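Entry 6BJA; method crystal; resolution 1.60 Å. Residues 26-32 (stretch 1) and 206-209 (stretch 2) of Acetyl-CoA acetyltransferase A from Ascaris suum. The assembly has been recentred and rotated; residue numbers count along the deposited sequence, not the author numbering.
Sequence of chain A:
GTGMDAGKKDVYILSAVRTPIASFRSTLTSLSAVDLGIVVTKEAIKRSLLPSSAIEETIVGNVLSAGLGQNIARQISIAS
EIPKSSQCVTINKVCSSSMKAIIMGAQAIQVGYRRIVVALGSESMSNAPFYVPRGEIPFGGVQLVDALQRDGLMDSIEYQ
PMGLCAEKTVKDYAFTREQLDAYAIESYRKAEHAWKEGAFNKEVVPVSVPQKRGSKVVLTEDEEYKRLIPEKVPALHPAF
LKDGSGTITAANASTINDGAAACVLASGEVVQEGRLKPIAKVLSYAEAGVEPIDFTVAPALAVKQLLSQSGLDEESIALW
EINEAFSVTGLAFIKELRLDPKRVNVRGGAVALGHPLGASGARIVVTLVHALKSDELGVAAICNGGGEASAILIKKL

Stretch 1 26-32: STLTSLS
Stretch 2 (206-209) PVSV

Two overlapping type I turns, Ser26 to Thr29 and Leu28 to Leu31, pack against a short segment whose 207-208 are strand, with no hydrogen bond between them; Leu28, Leu31, Val207 and Val209 account for most of the 231 Å² buried. Ser26 (-118/-141, t) opens the first turn, and its O accepts both Thr29 N at 3.0 Å and Thr29 OG1 at 2.8 Å, so one carbonyl fixes backbone and side chain together. Thr27 (-58/-31, chi1 m) sets its CA-to-CB bond sideways to the second stretch; its O lies 3.7 Å from Val209 CG1, and its CG2 4.1 Å from Val209 CG2. Leu28 (-97/11, mt) also starts sideways, but its end comes nearer: CD2 sits 3.8 Å from Val207 CG1 and 4.1 Å from Val209 CG2, bridging two valines whose CA-to-CB bonds both point toward the turns. Its CA is 7.0 Å from the CA of Val209, which sets the register. The CA-to-CB bond of Thr29 (-54/-37, m) points away. That of Ser30 (-77/-5, p) points toward the second stretch, yet OG meets carbon, Val209 CG1 at 3.6 Å. Leu31 (-106/133, mt) closes the second turn through its N to Leu28 O at 2.9 Å and brings CD1 to 3.5 Å from Val207 CG1. Ser32 (-82/167, p) N-caps the following helix. In the second stretch, Val207 (-114/115) and Ser208 (-70/134, m) form the strand; Val207 and Val209 are both t, and the CA-to-CB bond of Ser208, between them, points away.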

ATOM      1  N   SER A  26      15.787 -15.917  -1.036  1.00 19.21           N
ATOM      2  CA  SER A  26      17.096 -16.405  -1.462  1.00 19.28           C
ATOM      3  C   SER A  26      17.075 -16.813  -2.932  1.00 21.23           C
ATOM      4  O   SER A  26      16.449 -16.152  -3.764  1.00 21.23           O
ATOM      5  CB  SER A  26      17.510 -17.572  -0.559  1.00 21.38           C
ATOM      6  OG  SER A  26      18.871 -17.934  -0.770  1.00 21.80           O
ATOM      7  N   THR A  27      17.765 -17.903  -3.241  1.00 20.73           N
ATOM      8  CA  THR A  27      18.057 -18.293  -4.601  1.00 20.00           C
ATOM      9  C   THR A  27      16.840 -18.502  -5.498  1.00 20.88           C
ATOM     10  O   THR A  27      16.908 -18.241  -6.698  1.00 21.68           O
ATOM     11  CB  THR A  27      18.891 -19.577  -4.566  1.00 18.89           C
ATOM     12  OG1 THR A  27      20.044 -19.361  -3.724  1.00 23.11           O
ATOM     13  CG2 THR A  27      19.333 -19.994  -5.963  1.00 24.05           C
ATOM     14  N   LEU A  28      15.719 -18.924  -4.922  1.00 19.22           N
ATOM     15  CA  LEU A  28      14.530 -19.188  -5.717  1.00 18.61           C
ATOM     16  C   LEU A  28      13.534 -18.029  -5.725  1.00 20.76           C
ATOM     17  O   LEU A  28      12.430 -18.195  -6.210  1.00 17.61           O
ATOM     18  CB  LEU A  28      13.816 -20.449  -5.218  1.00 18.47           C
ATOM     19  CG  LEU A  28      14.621 -21.746  -5.289  1.00 19.64           C
ATOM     20  CD1 LEU A  28      13.772 -22.884  -4.770  1.00 18.30           C
ATOM     21  CD2 LEU A  28      15.102 -22.029  -6.712  1.00 20.26           C
ATOM     22  N   THR A  29      13.912 -16.861  -5.222  1.00 18.74           N
ATOM     23  CA  THR A  29      12.968 -15.735  -5.170  1.00 19.02           C
ATOM     24  C   THR A  29      12.339 -15.416  -6.519  1.00 21.58           C
ATOM     25  O   THR A  29      11.161 -15.093  -6.599  1.00 20.92           O
ATOM     26  CB  THR A  29      13.652 -14.464  -4.645  1.00 23.73           C
ATOM     27  OG1 THR A  29      14.136 -14.690  -3.326  1.00 23.98           O
ATOM     28  CG2 THR A  29      12.680 -13.301  -4.582  1.00 25.05           C
ATOM     29  N   SER A  30      13.112 -15.528  -7.597  1.00 20.08           N
ATOM     30  CA  SER A  30      12.601 -15.150  -8.905  1.00 21.04           C
ATOM     31  C   SER A  30      11.659 -16.188  -9.514  1.00 23.58           C
ATOM     32  O   SER A  30      11.055 -15.949 -10.576  1.00 26.44           O
ATOM     33  CB  SER A  30      13.768 -14.896  -9.850  1.00 23.78           C
ATOM     34  OG  SER A  30      14.441 -16.100 -10.139  1.00 25.99           O
ATOM     35  N   LEU A  31      11.512 -17.326  -8.840  1.00 20.96           N
ATOM     36  CA  LEU A  31      10.619 -18.378  -9.301  1.00 19.98           C
ATOM     37  C   LEU A  31       9.362 -18.452  -8.453  1.00 17.13           C
ATOM     38  O   LEU A  31       9.411 -18.407  -7.227  1.00 20.51           O
ATOM     39  CB  LEU A  31      11.331 -19.726  -9.279  1.00 20.10           C
ATOM     40  CG  LEU A  31      12.557 -19.822 -10.206  1.00 21.83           C
ATOM     41  CD1 LEU A  31      13.063 -21.207 -10.164  1.00 26.06           C
ATOM     42  CD2 LEU A  31      12.227 -19.426 -11.643  1.00 28.05           C
ATOM     43  N   SER A  32       8.222 -18.533  -9.129  1.00 17.60           N
ATOM     44  CA  SER A  32       6.927 -18.603  -8.475  1.00 16.48           C
ATOM     45  C   SER A  32       6.628 -20.024  -8.044  1.00 16.69           C
ATOM     46  O   SER A  32       7.296 -20.968  -8.475  1.00 16.44           O
ATOM     47  CB  SER A  32       5.840 -18.124  -9.435  1.00 19.38           C
ATOM     48  OG  SER A  32       5.688 -19.089 -10.460  1.00 22.09           O
ATOM     49  N   PRO A 206      17.622 -30.649  -9.780  1.00 20.13           N
ATOM     50  CA  PRO A 206      18.171 -29.298  -9.699  1.00 18.52           C
ATOM     51  C   PRO A 206      17.270 -28.279 -10.360  1.00 21.33           C
ATOM     52  O   PRO A 206      16.570 -28.617 -11.323  1.00 22.48           O
ATOM     53  CB  PRO A 206      19.498 -29.418 -10.453  1.00 23.13           C
ATOM     54  CG  PRO A 206      19.260 -30.521 -11.428  1.00 27.80           C
ATOM     55  CD  PRO A 206      18.418 -31.517 -10.672  1.00 22.57           C
ATOM     56  N   VAL A 207      17.303 -27.051  -9.848  1.00 18.65           N
ATOM     57  CA  VAL A 207      16.457 -25.968 -10.343  1.00 19.12           C
ATOM     58  C   VAL A 207      17.316 -24.893 -10.973  1.00 19.86           C
ATOM     59  O   VAL A 207      18.141 -24.256 -10.322  1.00 19.51           O
ATOM     60  CB  VAL A 207      15.590 -25.342  -9.219  1.00 17.84           C
ATOM     61  CG1 VAL A 207      14.754 -24.194  -9.777  1.00 20.16           C
ATOM     62  CG2 VAL A 207      14.729 -26.410  -8.580  1.00 17.81           C
ATOM     63  N   SER A 208      17.136 -24.735 -12.273  1.00 20.39           N
ATOM     64  CA  SER A 208      17.782 -23.671 -13.015  1.00 21.17           C
ATOM     65  C   SER A 208      17.169 -22.336 -12.629  1.00 24.50           C
ATOM     66  O   SER A 208      15.946 -22.226 -12.568  1.00 24.25           O
ATOM     67  CB  SER A 208      17.609 -23.900 -14.511  1.00 23.31           C
ATOM     68  OG  SER A 208      18.193 -25.137 -14.896  1.00 26.99           O
ATOM     69  N   VAL A 209      18.000 -21.330 -12.374  1.00 21.84           N
ATOM     70  CA  VAL A 209      17.484 -19.997 -12.056  1.00 28.33           C
ATOM     71  C   VAL A 209      17.869 -18.990 -13.141  1.00 31.88           C
ATOM     72  O   VAL A 209      19.049 -18.747 -13.363  1.00 35.71           O
ATOM     73  CB  VAL A 209      17.997 -19.518 -10.692  1.00 29.48           C
ATOM     74  CG1 VAL A 209      17.450 -18.129 -10.376  1.00 36.54           C
ATOM     75  CG2 VAL A 209      17.575 -20.496  -9.593  1.00 30.05           C
TER